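Local atomic coordinates of magnetosome membrane protein MamB, putative Co/Zn/Cd cation transporter. Cation diffusion facilitator family (Desulfamplus magnetovallimortis, PDB entry 6QFJ), a protein that probably moves divalent metal cations across the magnetosome membrane as a cation diffusion facilitator, of which this chain is the C-terminal domain. Residues E38-V43 with K74-A79. Residues are numbered along the deposited sequence; the frame is centred on the assembly and turned at random.
Sequences EIDLYV and KVRLFA
The backbone N of Arg-76 gives its hydrogen to O of Ile-39 at 2.7 Å, the shortest of five backbone hydrogen bonds joining the two strands. Asp-40 and Arg-76, a bridged pair, send their side chains out side by side on the same face of the sheet, and the arginine grips the carboxylate side-on in a salt bridge of two hydrogen bonds, one nitrogen to each oxygen. NH1 of Arg-76 lies 2.8 Å from OD2 of Asp-40, on the syn side though well out of the carboxylate plane. NE of Arg-76 reaches OD1 of Asp-40 at 3.1 Å, coming from above that plane, while the oxygen sits nearly in the plane of the guanidinium. The carboxylate and guanidinium planes are 49° apart. A bend at chi3 (-56°) turns NE back alongside the shorter acid. Phe-78 closes the group on this face: its CZ stands 4.0 Å above the centre of the Arg-76 guanidinium plane, and its ring edge, at CE2, rests 3.8 Å from CG of Asp-40. Replacing Asp-40 with an alanine would probably leave the Arg-76 guanidinium without its mate in this pair and free to swing, and would take the carboxylate from the Phe-78 edge, where CB alone would remain. Lys-24, on the adjoining strand, makes a cation-pi contact with the same ring.

The other face is greasy. Leu-41 CD1 lies 4.2 Å from both Val-75 CG1 and Leu-77 CD2, and CG1 of Val-43 meets that same Leu-77 methyl. Helix 49-66 packs here, with Val-59 against Leu-41 and Val-75. Strands 34-43 and 71-79, in parallel register and linked through helix 49-66, form the beta-alpha-beta crossover of the C-terminal domain of cation diffusion facilitators.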
loop_
_atom_site.group_PDB
_atom_site.type_symbol
_atom_site.label_atom_id
_atom_site.label_comp_id
_atom_site.label_asym_id
_atom_site.label_seq_id
_atom_site.Cartn_x
_atom_site.Cartn_y
_atom_site.Cartn_z
ATOM N N GLU A 38 -3.952 -2.397 -5.818
ATOM C CA GLU A 38 -4.241 -0.964 -5.685
ATOM C C GLU A 38 -4.281 -0.659 -4.236
ATOM O O GLU A 38 -5.117 -1.221 -3.481
ATOM C CB GLU A 38 -5.573 -0.598 -6.343
ATOM C CG GLU A 38 -5.490 -0.726 -7.866
ATOM C CD GLU A 38 -6.824 -0.638 -8.567
ATOM O OE1 GLU A 38 -7.840 -1.084 -8.026
ATOM O OE2 GLU A 38 -6.833 -0.144 -9.686
ATOM N N ILE A 39 -3.363 0.187 -3.810
ATOM C CA ILE A 39 -3.218 0.508 -2.414
ATOM C C ILE A 39 -3.454 2.010 -2.205
ATOM O O ILE A 39 -2.715 2.870 -2.784
ATOM C CB ILE A 39 -1.828 0.133 -1.910
ATOM C CG1 ILE A 39 -1.494 -1.290 -2.336
ATOM C CG2 ILE A 39 -1.739 0.340 -0.402
ATOM C CD1 ILE A 39 -1.458 -2.351 -1.294
ATOM N N ASP A 40 -4.467 2.327 -1.386
ATOM C CA ASP A 40 -4.748 3.696 -0.980
ATOM C C ASP A 40 -4.368 3.913 0.463
ATOM O O ASP A 40 -4.806 3.163 1.331
ATOM C CB ASP A 40 -6.243 4.007 -1.219
ATOM C CG ASP A 40 -6.611 3.971 -2.689
ATOM O OD1 ASP A 40 -5.680 3.942 -3.561
ATOM O OD2 ASP A 40 -7.806 3.882 -3.005
ATOM N N LEU A 41 -3.588 4.954 0.724
ATOM C CA LEU A 41 -3.099 5.283 2.071
ATOM C C LEU A 41 -3.336 6.689 2.474
ATOM O O LEU A 41 -3.358 7.584 1.642
ATOM C CB LEU A 41 -1.601 5.103 2.133
ATOM C CG LEU A 41 -1.118 3.726 1.624
ATOM C CD1 LEU A 41 0.340 3.718 1.524
ATOM C CD2 LEU A 41 -1.595 2.643 2.535
ATOM N N TYR A 42 -3.536 6.891 3.785
ATOM C CA TYR A 42 -3.547 8.197 4.391
ATOM C C TYR A 42 -2.188 8.508 4.855
ATOM O O TYR A 42 -1.513 7.689 5.442
ATOM C CB TYR A 42 -4.521 8.237 5.641
ATOM C CG TYR A 42 -5.975 8.174 5.291
ATOM C CD1 TYR A 42 -6.543 9.177 4.556
ATOM C CD2 TYR A 42 -6.777 7.086 5.612
ATOM C CE1 TYR A 42 -7.850 9.124 4.186
ATOM C CE2 TYR A 42 -8.113 7.016 5.266
ATOM C CZ TYR A 42 -8.635 8.056 4.553
ATOM O OH TYR A 42 -9.947 8.063 4.184
ATOM N N VAL A 43 -1.759 9.725 4.610
ATOM C CA VAL A 43 -0.456 10.206 5.069
ATOM C C VAL A 43 -0.651 11.620 5.610
ATOM O O VAL A 43 -1.697 12.249 5.362
ATOM C CB VAL A 43 0.529 10.277 3.922
ATOM C CG1 VAL A 43 0.734 8.879 3.353
ATOM C CG2 VAL A 43 -0.007 11.187 2.827
ATOM N N LYS A 74 -0.184 -0.271 -7.693
ATOM C CA LYS A 74 -0.530 1.124 -7.898
ATOM C C LYS A 74 -0.862 1.753 -6.499
ATOM O O LYS A 74 -1.774 1.293 -5.795
ATOM C CB LYS A 74 -1.683 1.177 -8.851
ATOM C CG LYS A 74 -2.491 2.446 -8.870
ATOM C CD LYS A 74 -1.798 3.558 -9.635
ATOM C CE LYS A 74 -2.781 4.734 -9.776
ATOM N NZ LYS A 74 -2.150 6.028 -9.454
ATOM N N VAL A 75 -0.148 2.813 -6.129
ATOM C CA VAL A 75 -0.302 3.400 -4.773
ATOM C C VAL A 75 -0.865 4.808 -4.916
ATOM O O VAL A 75 -0.317 5.584 -5.704
ATOM C CB VAL A 75 1.047 3.474 -4.040
ATOM C CG1 VAL A 75 0.916 3.970 -2.590
ATOM C CG2 VAL A 75 1.701 2.127 -4.033
ATOM N N ARG A 76 -1.924 5.119 -4.152
ATOM C CA ARG A 76 -2.427 6.473 -4.109
ATOM C C ARG A 76 -2.318 7.010 -2.702
ATOM O O ARG A 76 -2.668 6.324 -1.773
ATOM C CB ARG A 76 -3.849 6.552 -4.617
ATOM C CG ARG A 76 -3.948 6.243 -6.122
ATOM C CD ARG A 76 -5.315 6.507 -6.674
ATOM N NE ARG A 76 -6.329 5.754 -5.941
ATOM C CZ ARG A 76 -7.658 5.954 -6.056
ATOM N NH1 ARG A 76 -8.515 5.228 -5.333
ATOM N NH2 ARG A 76 -8.149 6.876 -6.918
ATOM N N LEU A 77 -1.890 8.261 -2.554
ATOM C CA LEU A 77 -1.734 8.884 -1.204
ATOM C C LEU A 77 -2.805 9.989 -1.022
ATOM O O LEU A 77 -3.024 10.837 -1.909
ATOM C CB LEU A 77 -0.376 9.497 -1.042
ATOM C CG LEU A 77 0.828 8.578 -1.316
ATOM C CD1 LEU A 77 2.083 9.357 -1.044
ATOM C CD2 LEU A 77 0.773 7.375 -0.458
ATOM N N PHE A 78 -3.461 9.941 0.141
ATOM C CA PHE A 78 -4.476 10.901 0.527
ATOM C C PHE A 78 -4.105 11.552 1.841
ATOM O O PHE A 78 -3.515 10.932 2.707
ATOM C CB PHE A 78 -5.807 10.154 0.681
ATOM C CG PHE A 78 -6.322 9.597 -0.585
ATOM C CD1 PHE A 78 -7.154 10.327 -1.424
ATOM C CD2 PHE A 78 -5.976 8.318 -0.954
ATOM C CE1 PHE A 78 -7.628 9.781 -2.619
ATOM C CE2 PHE A 78 -6.441 7.765 -2.129
ATOM C CZ PHE A 78 -7.286 8.481 -2.975
ATOM N N ALA A 79 -4.454 12.819 2.025
ATOM C CA ALA A 79 -4.215 13.527 3.284
ATOM C C ALA A 79 -5.003 12.807 4.412
ATOM O O ALA A 79 -6.218 12.625 4.310
ATOM C CB ALA A 79 -4.703 14.961 3.203
#